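Local atomic coordinates of takeout-like protein 1 (Epiphyas postvittana, PDB entry 3E8W), a protein that probably binds and carries hydrophobic ligands, and here holds ubiquinone-8 along its elongated interior. Residues C8-S13 and W76-K81; G101-L106 and T176-N181. All blocks are in the same frame, centred on the assembly; numbering follows the deposited sequence.

Contact 1 (C8-S13 and W76-K81). With UQ8 (Ubiquinone-8), chain B.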
loop_
_atom_site.group_PDB
_atom_site.type_symbol
_atom_site.label_atom_id
_atom_site.label_comp_id
_atom_site.label_asym_id
_atom_site.label_seq_id
_atom_site.Cartn_x
_atom_site.Cartn_y
_atom_site.Cartn_z
ATOM N N CYS A 8 13.037 1.300 -20.874
ATOM C CA CYS A 8 12.780 -0.059 -21.324
ATOM C C CYS A 8 11.838 -0.058 -22.483
ATOM O O CYS A 8 11.060 0.871 -22.655
ATOM C CB CYS A 8 12.088 -0.854 -20.230
ATOM S SG CYS A 8 13.044 -1.077 -18.746
ATOM N N ASN A 9 11.896 -1.125 -23.265
ATOM C CA ASN A 9 10.742 -1.524 -24.048
ATOM C C ASN A 9 9.779 -2.070 -23.015
ATOM O O ASN A 9 10.189 -2.708 -22.057
ATOM C CB ASN A 9 11.087 -2.596 -25.085
ATOM C CG ASN A 9 12.181 -2.161 -26.029
ATOM O OD1 ASN A 9 12.181 -1.035 -26.521
ATOM N ND2 ASN A 9 13.126 -3.049 -26.279
ATOM N N LEU A 10 8.498 -1.811 -23.219
ATOM C CA LEU A 10 7.483 -2.097 -22.210
ATOM C C LEU A 10 7.306 -3.606 -21.988
ATOM O O LEU A 10 7.075 -4.051 -20.867
ATOM C CB LEU A 10 6.155 -1.425 -22.607
ATOM C CG LEU A 10 6.163 0.109 -22.804
ATOM C CD1 LEU A 10 4.833 0.566 -23.431
ATOM C CD2 LEU A 10 6.468 0.884 -21.513
ATOM N N GLU A 11 7.465 -4.387 -23.053
ATOM C CA GLU A 11 7.301 -5.846 -22.969
ATOM C C GLU A 11 8.566 -6.634 -22.543
ATOM O O GLU A 11 8.538 -7.862 -22.443
ATOM C CB GLU A 11 6.728 -6.373 -24.287
ATOM C CG GLU A 11 5.208 -6.363 -24.274
ATOM C CD GLU A 11 4.597 -6.169 -25.640
ATOM O OE1 GLU A 11 3.642 -5.362 -25.723
ATOM O OE2 GLU A 11 5.058 -6.814 -26.616
ATOM N N ASP A 12 9.653 -5.919 -22.273
ATOM C CA ASP A 12 10.855 -6.504 -21.681
ATOM C C ASP A 12 10.652 -6.471 -20.173
ATOM O O ASP A 12 10.944 -5.473 -19.520
ATOM C CB ASP A 12 12.084 -5.688 -22.111
ATOM C CG ASP A 12 13.389 -6.177 -21.511
ATOM O OD1 ASP A 12 13.445 -7.201 -20.777
ATOM O OD2 ASP A 12 14.390 -5.503 -21.800
ATOM N N SER A 13 10.156 -7.570 -19.621
ATOM C CA SER A 13 9.739 -7.578 -18.227
ATOM C C SER A 13 10.904 -7.590 -17.227
ATOM O O SER A 13 10.767 -7.095 -16.107
ATOM C CB SER A 13 8.727 -8.706 -17.973
ATOM O OG SER A 13 9.361 -9.884 -17.549
ATOM N N TRP A 76 3.826 -6.161 -18.682
ATOM C CA TRP A 76 3.082 -5.167 -19.410
ATOM C C TRP A 76 2.429 -5.792 -20.658
ATOM O O TRP A 76 3.123 -6.303 -21.535
ATOM C CB TRP A 76 4.050 -4.067 -19.770
ATOM C CG TRP A 76 3.441 -2.797 -20.032
ATOM C CD1 TRP A 76 2.479 -2.526 -20.955
ATOM C CD2 TRP A 76 3.772 -1.564 -19.413
ATOM N NE1 TRP A 76 2.180 -1.185 -20.947
ATOM C CE2 TRP A 76 2.959 -0.569 -20.005
ATOM C CE3 TRP A 76 4.669 -1.197 -18.419
ATOM C CZ2 TRP A 76 3.015 0.765 -19.627
ATOM C CZ3 TRP A 76 4.718 0.137 -18.042
ATOM C CH2 TRP A 76 3.892 1.097 -18.644
ATOM N N ASP A 77 1.100 -5.784 -20.707
ATOM C CA ASP A 77 0.347 -6.324 -21.841
ATOM C C ASP A 77 -0.169 -5.182 -22.719
ATOM O O ASP A 77 -1.257 -4.655 -22.471
ATOM C CB ASP A 77 -0.827 -7.181 -21.334
ATOM C CG ASP A 77 -1.715 -7.721 -22.465
ATOM O OD1 ASP A 77 -1.357 -7.583 -23.661
ATOM O OD2 ASP A 77 -2.788 -8.283 -22.148
ATOM N N LEU A 78 0.599 -4.811 -23.754
ATOM C CA LEU A 78 0.218 -3.690 -24.646
ATOM C C LEU A 78 -1.098 -3.928 -25.401
ATOM O O LEU A 78 -1.760 -2.971 -25.809
ATOM C CB LEU A 78 1.331 -3.335 -25.647
ATOM C CG LEU A 78 2.619 -2.618 -25.181
ATOM C CD1 LEU A 78 3.480 -2.243 -26.412
ATOM C CD2 LEU A 78 2.353 -1.379 -24.322
ATOM N N LYS A 79 -1.476 -5.190 -25.581
ATOM C CA LYS A 79 -2.781 -5.519 -26.150
ATOM C C LYS A 79 -3.884 -5.016 -25.213
ATOM O O LYS A 79 -4.526 -4.004 -25.494
ATOM C CB LYS A 79 -2.895 -7.035 -26.407
ATOM C CG LYS A 79 -4.204 -7.501 -27.046
ATOM C CD LYS A 79 -4.353 -7.036 -28.489
ATOM C CE LYS A 79 -5.742 -7.427 -29.022
ATOM N NZ LYS A 79 -6.051 -6.806 -30.350
ATOM N N LYS A 80 -4.077 -5.682 -24.082
ATOM C CA LYS A 80 -5.111 -5.278 -23.134
ATOM C C LYS A 80 -4.896 -3.899 -22.484
ATOM O O LYS A 80 -5.811 -3.351 -21.887
ATOM C CB LYS A 80 -5.225 -6.322 -22.033
ATOM C CG LYS A 80 -5.717 -7.688 -22.507
ATOM C CD LYS A 80 -5.929 -8.659 -21.307
ATOM C CE LYS A 80 -6.568 -9.984 -21.770
ATOM N NZ LYS A 80 -5.739 -11.194 -21.410
ATOM N N LYS A 81 -3.696 -3.342 -22.595
ATOM C CA LYS A 81 -3.339 -2.096 -21.909
ATOM C C LYS A 81 -3.498 -2.218 -20.384
ATOM O O LYS A 81 -4.081 -1.351 -19.730
ATOM C CB LYS A 81 -4.141 -0.905 -22.437
ATOM C CG LYS A 81 -4.045 -0.666 -23.944
ATOM C CD LYS A 81 -5.340 -0.026 -24.431
ATOM C CE LYS A 81 -5.257 0.392 -25.880
ATOM N NZ LYS A 81 -6.619 0.780 -26.353
HETATM C C45 UQ8 B . -6.786 -3.165 16.044
HETATM C C44 UQ8 B . -7.790 -4.324 16.167
HETATM C C46 UQ8 B . -7.918 -4.777 17.631
HETATM C C43 UQ8 B . -7.464 -5.512 15.242
HETATM C C42 UQ8 B . -6.501 -5.099 14.122
HETATM C C41 UQ8 B . -7.260 -4.370 13.034
HETATM C C39 UQ8 B . -6.424 -4.167 11.796
HETATM C C40 UQ8 B . -6.049 -2.724 11.461
HETATM C C38 UQ8 B . -6.035 -5.257 11.005
HETATM C C37 UQ8 B . -5.283 -5.205 9.819
HETATM C C36 UQ8 B . -4.199 -6.297 9.734
HETATM C C34 UQ8 B . -3.483 -6.403 8.361
HETATM C C35 UQ8 B . -2.990 -7.639 7.986
HETATM C C33 UQ8 B . -3.283 -5.326 7.499
HETATM C C32 UQ8 B . -2.646 -5.412 6.251
HETATM C C31 UQ8 B . -2.205 -4.044 5.694
HETATM C C29 UQ8 B . -1.722 -4.117 4.237
HETATM C C30 UQ8 B . -2.162 -5.315 3.390
HETATM C C28 UQ8 B . -0.911 -3.099 3.698
HETATM C C27 UQ8 B . -0.379 -2.994 2.403
HETATM C C26 UQ8 B . -0.404 -1.558 1.803
HETATM C C24 UQ8 B . 0.424 -1.444 0.505
HETATM C C25 UQ8 B . 1.919 -1.728 0.595
HETATM C C23 UQ8 B . -0.156 -1.091 -0.731
HETATM C C22 UQ8 B . 0.468 -0.945 -1.985
HETATM C C21 UQ8 B . -0.373 -0.109 -2.973
HETATM C C19 UQ8 B . 0.217 0.050 -4.401
HETATM C C20 UQ8 B . -0.526 1.111 -5.245
HETATM C C18 UQ8 B . 1.703 0.413 -4.345
HETATM C C17 UQ8 B . 2.335 0.505 -5.733
HETATM C C16 UQ8 B . 3.817 0.847 -5.587
HETATM C C14 UQ8 B . 4.524 0.864 -6.937
HETATM C C15 UQ8 B . 4.660 -0.418 -7.757
HETATM C C13 UQ8 B . 5.036 2.074 -7.384
HETATM C C12 UQ8 B . 5.721 2.333 -8.569
HETATM C C11 UQ8 B . 6.648 3.539 -8.374
HETATM C C9 UQ8 B . 7.620 3.741 -9.539
HETATM C C10 UQ8 B . 8.073 2.396 -10.110
HETATM C C8 UQ8 B . 7.003 4.656 -10.610
HETATM C C7 UQ8 B . 6.228 3.873 -11.684
HETATM C C6 UQ8 B . 6.942 3.746 -13.050
HETATM C C1 UQ8 B . 8.311 3.996 -13.220
HETATM C C1M UQ8 B . 9.110 4.392 -12.161
HETATM C C2 UQ8 B . 8.925 3.870 -14.459
HETATM O O2 UQ8 B . 10.126 4.104 -14.563
HETATM C C3 UQ8 B . 8.196 3.483 -15.577
HETATM O O3 UQ8 B . 8.813 3.352 -16.788
HETATM C C3M UQ8 B . 9.472 2.069 -16.827
HETATM C C4 UQ8 B . 6.836 3.225 -15.451
HETATM O O4 UQ8 B . 6.125 2.842 -16.551
HETATM C C4M UQ8 B . 6.093 3.878 -17.554
HETATM C C5 UQ8 B . 6.225 3.354 -14.199
HETATM O O5 UQ8 B . 5.021 3.118 -14.106
HETATM O O HOH W 1 6.777 -6.120 -19.261
#

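Contact 2 (G101-L106 and T176-N181). With UQ8 (Ubiquinone-8), chain B.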
loop_
_atom_site.group_PDB
_atom_site.type_symbol
_atom_site.label_atom_id
_atom_site.label_comp_id
_atom_site.label_asym_id
_atom_site.label_seq_id
_atom_site.Cartn_x
_atom_site.Cartn_y
_atom_site.Cartn_z
ATOM N N GLY A 101 -16.751 -3.402 19.892
ATOM C CA GLY A 101 -17.423 -4.583 19.375
ATOM C C GLY A 101 -16.676 -5.835 19.801
ATOM O O GLY A 101 -16.506 -6.090 21.006
ATOM N N ARG A 102 -16.229 -6.617 18.822
ATOM C CA ARG A 102 -15.393 -7.797 19.108
ATOM C C ARG A 102 -14.387 -8.100 17.992
ATOM O O ARG A 102 -14.617 -7.766 16.838
ATOM C CB ARG A 102 -16.285 -9.021 19.289
ATOM C CG ARG A 102 -17.104 -9.297 18.051
ATOM C CD ARG A 102 -18.059 -10.393 18.303
ATOM N NE ARG A 102 -18.875 -10.598 17.118
ATOM C CZ ARG A 102 -18.481 -11.260 16.042
ATOM N NH1 ARG A 102 -17.267 -11.801 15.994
ATOM N NH2 ARG A 102 -19.311 -11.387 15.010
ATOM N N ILE A 103 -13.288 -8.758 18.340
ATOM C CA ILE A 103 -12.474 -9.456 17.338
ATOM C C ILE A 103 -12.691 -10.947 17.518
ATOM O O ILE A 103 -12.276 -11.531 18.537
ATOM C CB ILE A 103 -10.990 -9.113 17.423
ATOM C CG1 ILE A 103 -10.831 -7.601 17.466
ATOM C CG2 ILE A 103 -10.235 -9.671 16.176
ATOM C CD1 ILE A 103 -9.427 -7.171 17.310
ATOM N N LEU A 104 -13.409 -11.531 16.547
ATOM C CA LEU A 104 -13.670 -12.943 16.493
ATOM C C LEU A 104 -14.424 -13.337 17.770
ATOM O O LEU A 104 -15.506 -12.813 18.030
ATOM C CB LEU A 104 -12.353 -13.723 16.256
ATOM C CG LEU A 104 -11.560 -13.386 14.970
ATOM C CD1 LEU A 104 -10.279 -14.238 14.822
ATOM C CD2 LEU A 104 -12.413 -13.524 13.700
ATOM N N ILE A 105 -13.861 -14.222 18.586
ATOM C CA ILE A 105 -14.569 -14.757 19.752
ATOM C C ILE A 105 -14.377 -13.918 21.055
ATOM O O ILE A 105 -14.888 -14.305 22.120
ATOM C CB ILE A 105 -14.163 -16.238 19.995
ATOM C CG1 ILE A 105 -12.690 -16.355 20.398
ATOM C CG2 ILE A 105 -14.406 -17.070 18.753
ATOM C CD1 ILE A 105 -12.422 -17.533 21.329
ATOM N N LEU A 106 -13.655 -12.789 20.962
ATOM C CA LEU A 106 -13.356 -11.944 22.116
ATOM C C LEU A 106 -13.919 -10.524 21.953
ATOM O O LEU A 106 -13.627 -9.877 20.958
ATOM C CB LEU A 106 -11.831 -11.829 22.315
ATOM C CG LEU A 106 -11.033 -13.036 22.848
ATOM C CD1 LEU A 106 -9.541 -12.640 22.980
ATOM C CD2 LEU A 106 -11.601 -13.595 24.188
ATOM N N THR A 176 -1.952 -11.394 22.903
ATOM C CA THR A 176 -1.601 -12.801 22.638
ATOM C C THR A 176 -2.530 -13.406 21.578
ATOM O O THR A 176 -2.070 -14.047 20.647
ATOM C CB THR A 176 -1.675 -13.661 23.911
ATOM O OG1 THR A 176 -0.915 -13.040 24.969
ATOM C CG2 THR A 176 -1.133 -15.047 23.637
ATOM N N PHE A 177 -3.831 -13.158 21.719
ATOM C CA PHE A 177 -4.848 -13.689 20.824
ATOM C C PHE A 177 -4.651 -13.240 19.392
ATOM O O PHE A 177 -4.704 -14.058 18.496
ATOM C CB PHE A 177 -6.243 -13.298 21.315
ATOM C CG PHE A 177 -7.356 -13.795 20.435
ATOM C CD1 PHE A 177 -7.670 -15.144 20.387
ATOM C CD2 PHE A 177 -8.100 -12.910 19.662
ATOM C CE1 PHE A 177 -8.711 -15.625 19.553
ATOM C CE2 PHE A 177 -9.135 -13.370 18.844
ATOM C CZ PHE A 177 -9.441 -14.738 18.790
ATOM N N LEU A 178 -4.396 -11.955 19.178
ATOM C CA LEU A 178 -4.162 -11.424 17.844
ATOM C C LEU A 178 -2.912 -12.004 17.177
ATOM O O LEU A 178 -2.934 -12.374 15.993
ATOM C CB LEU A 178 -4.043 -9.900 17.893
ATOM C CG LEU A 178 -5.333 -9.149 18.263
ATOM C CD1 LEU A 178 -5.024 -7.672 18.324
ATOM C CD2 LEU A 178 -6.487 -9.439 17.301
ATOM N N ASN A 179 -1.817 -12.071 17.920
ATOM C CA ASN A 179 -0.590 -12.617 17.376
ATOM C C ASN A 179 -0.715 -14.129 17.060
ATOM O O ASN A 179 -0.211 -14.573 16.025
ATOM C CB ASN A 179 0.599 -12.288 18.283
ATOM C CG ASN A 179 0.851 -10.783 18.383
ATOM O OD1 ASN A 179 0.694 -10.053 17.414
ATOM N ND2 ASN A 179 1.217 -10.317 19.562
ATOM N N GLN A 180 -1.416 -14.905 17.886
ATOM C CA GLN A 180 -1.576 -16.324 17.584
ATOM C C GLN A 180 -2.409 -16.515 16.311
ATOM O O GLN A 180 -2.076 -17.347 15.482
ATOM C CB GLN A 180 -2.236 -17.097 18.744
ATOM C CG GLN A 180 -1.405 -17.300 20.024
ATOM C CD GLN A 180 -2.253 -17.994 21.139
ATOM O OE1 GLN A 180 -3.484 -18.184 20.979
ATOM N NE2 GLN A 180 -1.594 -18.387 22.260
ATOM N N ASN A 181 -3.496 -15.767 16.161
ATOM C CA ASN A 181 -4.325 -15.866 14.955
ATOM C C ASN A 181 -4.061 -14.728 13.961
ATOM O O ASN A 181 -5.003 -14.208 13.382
ATOM C CB ASN A 181 -5.832 -15.937 15.305
ATOM C CG ASN A 181 -6.124 -16.905 16.434
ATOM O OD1 ASN A 181 -6.487 -18.066 16.200
ATOM N ND2 ASN A 181 -5.950 -16.444 17.677
HETATM C C45 UQ8 B . -6.786 -3.165 16.044
HETATM C C44 UQ8 B . -7.790 -4.324 16.167
HETATM C C46 UQ8 B . -7.918 -4.777 17.631
HETATM C C43 UQ8 B . -7.464 -5.512 15.242
HETATM C C42 UQ8 B . -6.501 -5.099 14.122
HETATM C C41 UQ8 B . -7.260 -4.370 13.034
HETATM C C39 UQ8 B . -6.424 -4.167 11.796
HETATM C C40 UQ8 B . -6.049 -2.724 11.461
HETATM C C38 UQ8 B . -6.035 -5.257 11.005
HETATM C C37 UQ8 B . -5.283 -5.205 9.819
HETATM C C36 UQ8 B . -4.199 -6.297 9.734
HETATM C C34 UQ8 B . -3.483 -6.403 8.361
HETATM C C35 UQ8 B . -2.990 -7.639 7.986
HETATM C C33 UQ8 B . -3.283 -5.326 7.499
HETATM C C32 UQ8 B . -2.646 -5.412 6.251
HETATM C C31 UQ8 B . -2.205 -4.044 5.694
HETATM C C29 UQ8 B . -1.722 -4.117 4.237
HETATM C C30 UQ8 B . -2.162 -5.315 3.390
HETATM C C28 UQ8 B . -0.911 -3.099 3.698
HETATM C C27 UQ8 B . -0.379 -2.994 2.403
HETATM C C26 UQ8 B . -0.404 -1.558 1.803
HETATM C C24 UQ8 B . 0.424 -1.444 0.505
HETATM C C25 UQ8 B . 1.919 -1.728 0.595
HETATM C C23 UQ8 B . -0.156 -1.091 -0.731
HETATM C C22 UQ8 B . 0.468 -0.945 -1.985
HETATM C C21 UQ8 B . -0.373 -0.109 -2.973
HETATM C C19 UQ8 B . 0.217 0.050 -4.401
HETATM C C20 UQ8 B . -0.526 1.111 -5.245
HETATM C C18 UQ8 B . 1.703 0.413 -4.345
HETATM C C17 UQ8 B . 2.335 0.505 -5.733
HETATM C C16 UQ8 B . 3.817 0.847 -5.587
HETATM C C14 UQ8 B . 4.524 0.864 -6.937
HETATM C C15 UQ8 B . 4.660 -0.418 -7.757
HETATM C C13 UQ8 B . 5.036 2.074 -7.384
HETATM C C12 UQ8 B . 5.721 2.333 -8.569
HETATM C C11 UQ8 B . 6.648 3.539 -8.374
HETATM C C9 UQ8 B . 7.620 3.741 -9.539
HETATM C C10 UQ8 B . 8.073 2.396 -10.110
HETATM C C8 UQ8 B . 7.003 4.656 -10.610
HETATM C C7 UQ8 B . 6.228 3.873 -11.684
HETATM C C6 UQ8 B . 6.942 3.746 -13.050
HETATM C C1 UQ8 B . 8.311 3.996 -13.220
HETATM C C1M UQ8 B . 9.110 4.392 -12.161
HETATM C C2 UQ8 B . 8.925 3.870 -14.459
HETATM O O2 UQ8 B . 10.126 4.104 -14.563
HETATM C C3 UQ8 B . 8.196 3.483 -15.577
HETATM O O3 UQ8 B . 8.813 3.352 -16.788
HETATM C C3M UQ8 B . 9.472 2.069 -16.827
HETATM C C4 UQ8 B . 6.836 3.225 -15.451
HETATM O O4 UQ8 B . 6.125 2.842 -16.551
HETATM C C4M UQ8 B . 6.093 3.878 -17.554
HETATM C C5 UQ8 B . 6.225 3.354 -14.199
HETATM O O5 UQ8 B . 5.021 3.118 -14.106
#

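Contact 1 (C8-S13 and W76-K81)
Leu-10 lies against the indole of Trp-76 in an apolar contact that sets the loop before helix 13-29 over the end of strand 54-77. The CD2 methyl of Leu-10 stands over the six-membered ring, 3.8 Å from its centroid and only 7° off the normal, a CH-pi contact. The indole reaches this methyl because its CG lies anti to the backbone N (chi1 -157°). The other branch, Leu-10 CD1, presses on Leu-78 CD2 at 3.3 Å, a tight fit. Farther out, the carboxylate end of Glu-11 crosses the side chain of Leu-78, too close for a comfortable contact and so of doubtful detail. One water joins the backbones, donating to Leu-10 O at 2.6 Å and accepting from Trp-76 N at 3.0 Å. Ubiquinone-8 meets the indole in its plane, O4 being 3.4 Å from Trp-76 CZ3, which makes this ring part of the wall around the quinone head. With an alanine in place of Trp-76, Leu-10 CD2 would probably lose the face it rests on and the hydroxyl of Tyr-129 its bond to NE1, leaving a gap beside the quinone. Met-16 of helix 13-29 packs on the indole, while Tyr-129 and Met-131 of strand 113-133 back Trp-76 and Leu-10 respectively.

Contact 2 (G101-L106 and T176-N181)
The carbonyl oxygen of Phe-177, whose ring packs into the hairpin turn 103-106, accepts two bonds at the end of helix 168-180: Asn-181 ND2 at 2.8 Å, with the oxygen close to the plane of the asparagine amide, and the backbone Asn-181 N at 3.1 Å. The asparagine side chain thus folds back on the last helical turn. A chi1 of 179° swings the Phe-177 ring away from its backbone N and into the turn, fitting the helix end onto the hairpin of strands 102-103 and 106-111, an apolar contact at one end of the ligand-holding interior. Leu-106 CD1 lies over one face, 3.9 Å from the centroid, in a CH-pi contact. Leu-104 CB comes to the ring edge in its plane, 4.0 Å from Phe-177 CZ, and Ile-105 CG1 approaches obliquely. The type II' turn places Leu-104 at positive phi (60°), and Arg-102 NH1 ties back to Leu-104 O at 2.9 Å. Deeper in, Ile-103 CG2 meets Leu-178 CD2 at 3.9 Å, the side chains crossing at about a right angle. The ubiquinone-8 tail ends beside both, its exact fit doubtful. Helix 182-211 closes in through Phe-189 on Ile-103 and Val-185 on Leu-178, and strand 155-160 adds Phe-158 and Leu-160 against Leu-178.

How the contacts relate
Contacts 1 and 2 lie on opposite sides of the chain's centre, their centres 44 Å apart and their nearest atoms about 34 Å apart. They come in series: contact 1 is complete before contact 2 begins, and strand 82-100 runs from just after 76-81 to just before 101-106. That strand pairs with both 54-77 and 106-111, so one antiparallel sheet reaches both sites. The bound ubiquinone-8 spans the distance as well, with its quinone head at contact 1 and the far end of its isoprenoid tail at contact 2. The two contacts therefore border opposite ends of one long ligand-holding interior, consistent with a carrier of extended lipophilic molecules.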